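Local atomic coordinates of methyltransferase 1 (Methanosarcina barkeri, PDB entry 2I2X), a protein that transfers the methyl group of methanol to the cob(I)amide cofactor carried by its partner corrinoid protein MtaC, a zinc-dependent step of methanogenesis. Residues 37-42 against 338-343. Sequence-based numbering, arbitrary orientation.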
loop_
_atom_site.group_PDB
_atom_site.type_symbol
_atom_site.label_atom_id
_atom_site.label_comp_id
_atom_site.label_asym_id
_atom_site.label_seq_id
_atom_site.Cartn_x
_atom_site.Cartn_y
_atom_site.Cartn_z
ATOM N N GLY A 37 -5.535 -17.715 20.221
ATOM C CA GLY A 37 -4.115 -17.650 20.559
ATOM C C GLY A 37 -3.247 -17.203 19.376
ATOM O O GLY A 37 -2.063 -17.389 19.411
ATOM N N TYR A 38 -3.850 -16.637 18.318
ATOM C CA TYR A 38 -3.081 -15.998 17.243
ATOM C C TYR A 38 -3.920 -15.033 16.392
ATOM O O TYR A 38 -5.061 -15.350 16.052
ATOM C CB TYR A 38 -2.372 -17.021 16.338
ATOM C CG TYR A 38 -3.261 -18.008 15.611
ATOM C CD1 TYR A 38 -3.573 -19.250 16.170
ATOM C CD2 TYR A 38 -3.768 -17.704 14.359
ATOM C CE1 TYR A 38 -4.380 -20.171 15.480
ATOM C CE2 TYR A 38 -4.571 -18.611 13.653
ATOM C CZ TYR A 38 -4.873 -19.846 14.215
ATOM O OH TYR A 38 -5.634 -20.741 13.466
ATOM N N THR A 39 -3.338 -13.885 16.044
ATOM C CA THR A 39 -3.997 -12.942 15.150
ATOM C C THR A 39 -3.903 -13.440 13.711
ATOM O O THR A 39 -2.964 -14.157 13.359
ATOM C CB THR A 39 -3.375 -11.541 15.253
ATOM O OG1 THR A 39 -1.971 -11.616 14.947
ATOM C CG2 THR A 39 -3.573 -10.955 16.664
ATOM N N ILE A 40 -4.874 -13.074 12.881
ATOM C CA ILE A 40 -4.906 -13.530 11.487
ATOM C C ILE A 40 -5.106 -12.358 10.535
ATOM O O ILE A 40 -6.006 -11.533 10.757
ATOM C CB ILE A 40 -6.053 -14.501 11.230
ATOM C CG1 ILE A 40 -5.969 -15.719 12.144
ATOM C CG2 ILE A 40 -6.033 -14.970 9.803
ATOM C CD1 ILE A 40 -7.346 -16.269 12.470
ATOM N N PRO A 41 -4.279 -12.278 9.464
ATOM C CA PRO A 41 -4.543 -11.207 8.496
ATOM C C PRO A 41 -5.790 -11.510 7.680
ATOM O O PRO A 41 -6.057 -12.664 7.354
ATOM C CB PRO A 41 -3.283 -11.210 7.614
ATOM C CG PRO A 41 -2.765 -12.627 7.698
ATOM C CD PRO A 41 -3.119 -13.112 9.082
ATOM N N GLU A 42 -6.540 -10.462 7.348
ATOM C CA GLU A 42 -7.766 -10.572 6.552
ATOM C C GLU A 42 -7.648 -9.584 5.394
ATOM O O GLU A 42 -7.709 -8.361 5.591
ATOM C CB GLU A 42 -9.014 -10.280 7.412
ATOM C CG GLU A 42 -10.391 -10.321 6.654
ATOM C CD GLU A 42 -11.647 -10.642 7.567
ATOM O OE1 GLU A 42 -11.681 -10.323 8.793
ATOM O OE2 GLU A 42 -12.611 -11.247 7.050
ATOM N N ALA A 338 2.404 -11.161 12.534
ATOM C CA ALA A 338 3.532 -11.941 13.028
ATOM C C ALA A 338 4.157 -11.318 14.306
ATOM O O ALA A 338 4.556 -12.035 15.237
ATOM C CB ALA A 338 4.584 -12.190 11.920
ATOM N N LEU A 339 4.168 -9.995 14.366
ATOM C CA LEU A 339 4.657 -9.239 15.519
ATOM C C LEU A 339 3.780 -9.536 16.710
ATOM O O LEU A 339 4.252 -9.862 17.825
ATOM C CB LEU A 339 4.638 -7.724 15.212
ATOM C CG LEU A 339 5.209 -6.833 16.317
ATOM C CD1 LEU A 339 6.722 -7.111 16.515
ATOM C CD2 LEU A 339 4.909 -5.323 16.075
ATOM N N MET A 340 2.480 -9.450 16.475
ATOM C CA MET A 340 1.536 -9.694 17.543
ATOM C C MET A 340 1.713 -11.133 18.000
ATOM O O MET A 340 1.808 -11.367 19.196
ATOM C CB MET A 340 0.102 -9.375 17.108
ATOM C CG MET A 340 -0.238 -7.866 17.177
ATOM S SD MET A 340 -1.957 -7.522 16.709
ATOM C CE MET A 340 -1.924 -7.745 14.919
ATOM N N ASN A 341 1.816 -12.091 17.072
ATOM C CA ASN A 341 1.845 -13.489 17.483
ATOM C C ASN A 341 3.090 -13.840 18.252
ATOM O O ASN A 341 3.032 -14.702 19.114
ATOM C CB ASN A 341 1.612 -14.449 16.318
ATOM C CG ASN A 341 0.246 -14.260 15.658
ATOM O OD1 ASN A 341 -0.690 -13.650 16.247
ATOM N ND2 ASN A 341 0.102 -14.808 14.436
ATOM N N THR A 342 4.208 -13.160 17.954
ATOM C CA THR A 342 5.476 -13.321 18.692
ATOM C C THR A 342 5.347 -12.818 20.145
ATOM O O THR A 342 5.954 -13.376 21.072
ATOM C CB THR A 342 6.630 -12.526 17.972
ATOM O OG1 THR A 342 6.799 -13.013 16.644
ATOM C CG2 THR A 342 7.966 -12.646 18.702
ATOM N N ALA A 343 4.606 -11.721 20.315
ATOM C CA ALA A 343 4.266 -11.165 21.624
ATOM C C ALA A 343 3.504 -12.201 22.437
ATOM O O ALA A 343 3.816 -12.454 23.615
ATOM C CB ALA A 343 3.443 -9.891 21.466
#
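The carboxamide of N341 reads both the backbone and the hydroxyl of T39, and all three hydrogen bonds between residues 37-42 and 338-343 join this pair. OD1 of N341 accepts two of them. N of T39 donates to OD1 of N341 at 2.7 Å, tilted somewhat from the carbonyl plane. This N-H points reasonably straight at its acceptor (151°). OG1 of T39, also 2.7 Å from OD1 of N341, donates from well above that plane. On the other branch of the amide, ND2 of N341 returns a weak bond to the carbonyl O of T39, 3.3 Å away. Asparagine suits the site because one flat group offers acceptor and donor side by side, matching the N-H and C=O of a single residue. The hydroxyl of T39 is brought to OD1 by a chi1 of 58°, which tucks OG1 over its own backbone.

Nonpolar packing flanks the bonds. CG2 of T39 rests on SD of M340 at 3.8 Å, the thioether running across the threonine roughly perpendicular to it; the bend at its last torsion brings CE beside T39. M340 also meets F19 and C307, as a long flexible thioether can. Y38 touches the carboxamide through CB, while its hydroxyl bonds to the backbone N of E33.

Residues 37-39 lead into strand 40-43 of the TIM barrel, and P41 packs on L333, A334 and C337 of helix 325-345. Gripped firmly at N and OG1 and only weakly at O, T39 is tied to the outer helix; the buried carboxamide has its oxygen doubly bonded, its nitrogen held within this contact by one weak bond.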